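McyG protein (Microcystis aeruginosa PCC 7806, PDB 4R0M) probably activates phenylalanine or a related aromatic acid as the adenylate and hands it to its carrier domain in microcystin biosynthesis. Local coordinates at residues G33-R38 with E43-Y48. Numbering follows the deposited sequence.
Sequences GITYIR and EYFQSY
Tyr36 reaches diagonally from strand 33-37 to Gln46, two residues along from its own partner Tyr44, its OH donating to Gln46 OE1 over 2.8 Å, nearly in line with the amide C=O. The phenol and amide planes stand 62° apart, and OE1 lies at the ring edge. Gln46 gets there on an extended chain whose CG is anti to the backbone N (chi1 -173°); its NE2 goes on to Asp54. Ile34 CG2 lies over one face of the Tyr36 ring, while the Tyr36 and Tyr44 side chains lie side by side, their CD2 atoms 3.8 Å apart. A phenylalanine in place of Tyr36 would probably leave Gln46 OE1 without this donor and take one of two tethers from the amide. Strands 33-37 and 43-47 form an antiparallel beta hairpin in the AMP-binding region; 43-47 is an outermost strand of the mixed sheet, and 33-37 joins it to strand 243-246. Four backbone bonds clasp Ile34 to Gln46 and Tyr36 to Tyr44, the straightest being Tyr36 N to Tyr44 O (170° at the hydrogen). On the face opposite Tyr36 and Gln46, Thr35 OG1 meets the edge of the Phe45 ring at CD1, 3.6 Å away. Ile37 CD1 packs alongside the extended Glu43 chain, 3.7 Å from its CG; the carboxylate is held by Lys265 and His266. Near the hairpin turn, the Arg38 guanidinium lays one face over Tyr44 CB, and its NE bonds to Thr42. Gly33 CA sits 3.6 Å from the Tyr48 ring centroid, almost on its normal, in a CH-pi contact; Tyr48 OH is tied to Cys242 O.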
# COMPACT_ATOMS: atom_id res chain seq x y z
N GLY A 33 9.84 -20.48 -7.11
CA GLY A 33 8.68 -20.43 -6.22
C GLY A 33 8.78 -19.33 -5.18
O GLY A 33 9.43 -18.31 -5.40
N ILE A 34 8.14 -19.57 -4.04
CA ILE A 34 8.08 -18.57 -2.98
C ILE A 34 9.04 -18.91 -1.84
O ILE A 34 9.02 -20.02 -1.31
CB ILE A 34 6.64 -18.41 -2.44
CG1 ILE A 34 5.66 -18.18 -3.59
CG2 ILE A 34 6.58 -17.26 -1.44
CD1 ILE A 34 4.21 -18.37 -3.23
N THR A 35 9.88 -17.93 -1.50
CA THR A 35 10.72 -18.00 -0.32
C THR A 35 10.10 -17.14 0.78
O THR A 35 9.97 -15.92 0.62
CB THR A 35 12.15 -17.51 -0.62
OG1 THR A 35 12.70 -18.28 -1.70
CG2 THR A 35 13.05 -17.65 0.61
N TYR A 36 9.69 -17.78 1.87
CA TYR A 36 9.14 -17.07 3.02
C TYR A 36 10.23 -16.82 4.06
O TYR A 36 10.86 -17.77 4.54
CB TYR A 36 8.03 -17.88 3.68
CG TYR A 36 6.88 -18.26 2.78
CD1 TYR A 36 5.84 -17.37 2.53
CD2 TYR A 36 6.81 -19.53 2.21
CE1 TYR A 36 4.77 -17.72 1.72
CE2 TYR A 36 5.75 -19.90 1.39
CZ TYR A 36 4.73 -18.99 1.15
OH TYR A 36 3.68 -19.36 0.34
N ILE A 37 10.46 -15.55 4.38
CA ILE A 37 11.32 -15.20 5.50
C ILE A 37 10.46 -15.16 6.76
O ILE A 37 9.43 -14.49 6.79
CB ILE A 37 12.03 -13.84 5.30
CG1 ILE A 37 12.70 -13.75 3.92
CG2 ILE A 37 13.03 -13.57 6.42
CD1 ILE A 37 13.80 -14.76 3.66
N ARG A 38 10.87 -15.90 7.79
CA ARG A 38 10.16 -15.89 9.06
C ARG A 38 10.66 -14.76 9.96
O ARG A 38 11.66 -14.12 9.64
CB ARG A 38 10.29 -17.25 9.75
CG ARG A 38 9.34 -18.30 9.21
CD ARG A 38 9.62 -19.69 9.76
NE ARG A 38 10.83 -20.28 9.18
CZ ARG A 38 10.93 -21.55 8.79
NH1 ARG A 38 9.90 -22.38 8.89
NH2 ARG A 38 12.08 -21.99 8.28
N GLU A 43 14.47 -19.27 6.77
CA GLU A 43 13.84 -19.28 5.46
C GLU A 43 13.13 -20.59 5.15
O GLU A 43 13.50 -21.65 5.67
CB GLU A 43 14.86 -18.96 4.37
CG GLU A 43 15.69 -17.72 4.66
CD GLU A 43 16.49 -17.24 3.46
OE1 GLU A 43 16.64 -18.00 2.48
OE2 GLU A 43 16.97 -16.08 3.51
N TYR A 44 12.11 -20.51 4.31
CA TYR A 44 11.33 -21.67 3.90
C TYR A 44 10.94 -21.52 2.43
O TYR A 44 10.23 -20.57 2.06
CB TYR A 44 10.09 -21.82 4.80
CG TYR A 44 9.10 -22.88 4.37
CD1 TYR A 44 9.50 -24.19 4.11
CD2 TYR A 44 7.75 -22.56 4.23
CE1 TYR A 44 8.59 -25.16 3.72
CE2 TYR A 44 6.82 -23.52 3.84
CZ TYR A 44 7.25 -24.82 3.59
OH TYR A 44 6.33 -25.77 3.20
N PHE A 45 11.42 -22.44 1.60
CA PHE A 45 11.13 -22.40 0.17
C PHE A 45 9.95 -23.29 -0.19
O PHE A 45 9.86 -24.44 0.25
CB PHE A 45 12.37 -22.80 -0.65
CG PHE A 45 12.14 -22.83 -2.14
CD1 PHE A 45 11.98 -21.65 -2.87
CD2 PHE A 45 12.09 -24.04 -2.83
CE1 PHE A 45 11.76 -21.68 -4.24
CE2 PHE A 45 11.89 -24.08 -4.20
CZ PHE A 45 11.72 -22.90 -4.91
N GLN A 46 9.03 -22.73 -0.97
CA GLN A 46 7.88 -23.45 -1.50
C GLN A 46 7.83 -23.20 -3.00
O GLN A 46 7.50 -22.10 -3.44
CB GLN A 46 6.59 -22.97 -0.82
CG GLN A 46 5.35 -23.77 -1.19
CD GLN A 46 4.08 -23.24 -0.54
OE1 GLN A 46 3.86 -22.02 -0.47
NE2 GLN A 46 3.22 -24.15 -0.08
N SER A 47 8.18 -24.22 -3.78
CA SER A 47 8.13 -24.13 -5.24
C SER A 47 6.70 -23.93 -5.71
O SER A 47 5.75 -24.25 -4.99
CB SER A 47 8.73 -25.39 -5.89
OG SER A 47 7.85 -26.49 -5.79
N TYR A 48 6.54 -23.39 -6.92
CA TYR A 48 5.21 -23.15 -7.48
C TYR A 48 4.37 -24.42 -7.59
O TYR A 48 3.15 -24.38 -7.47
CB TYR A 48 5.31 -22.44 -8.83
CG TYR A 48 5.72 -20.99 -8.72
CD1 TYR A 48 5.02 -20.10 -7.91
CD2 TYR A 48 6.81 -20.51 -9.44
CE1 TYR A 48 5.40 -18.77 -7.80
CE2 TYR A 48 7.20 -19.18 -9.35
CZ TYR A 48 6.49 -18.32 -8.53
OH TYR A 48 6.86 -16.99 -8.42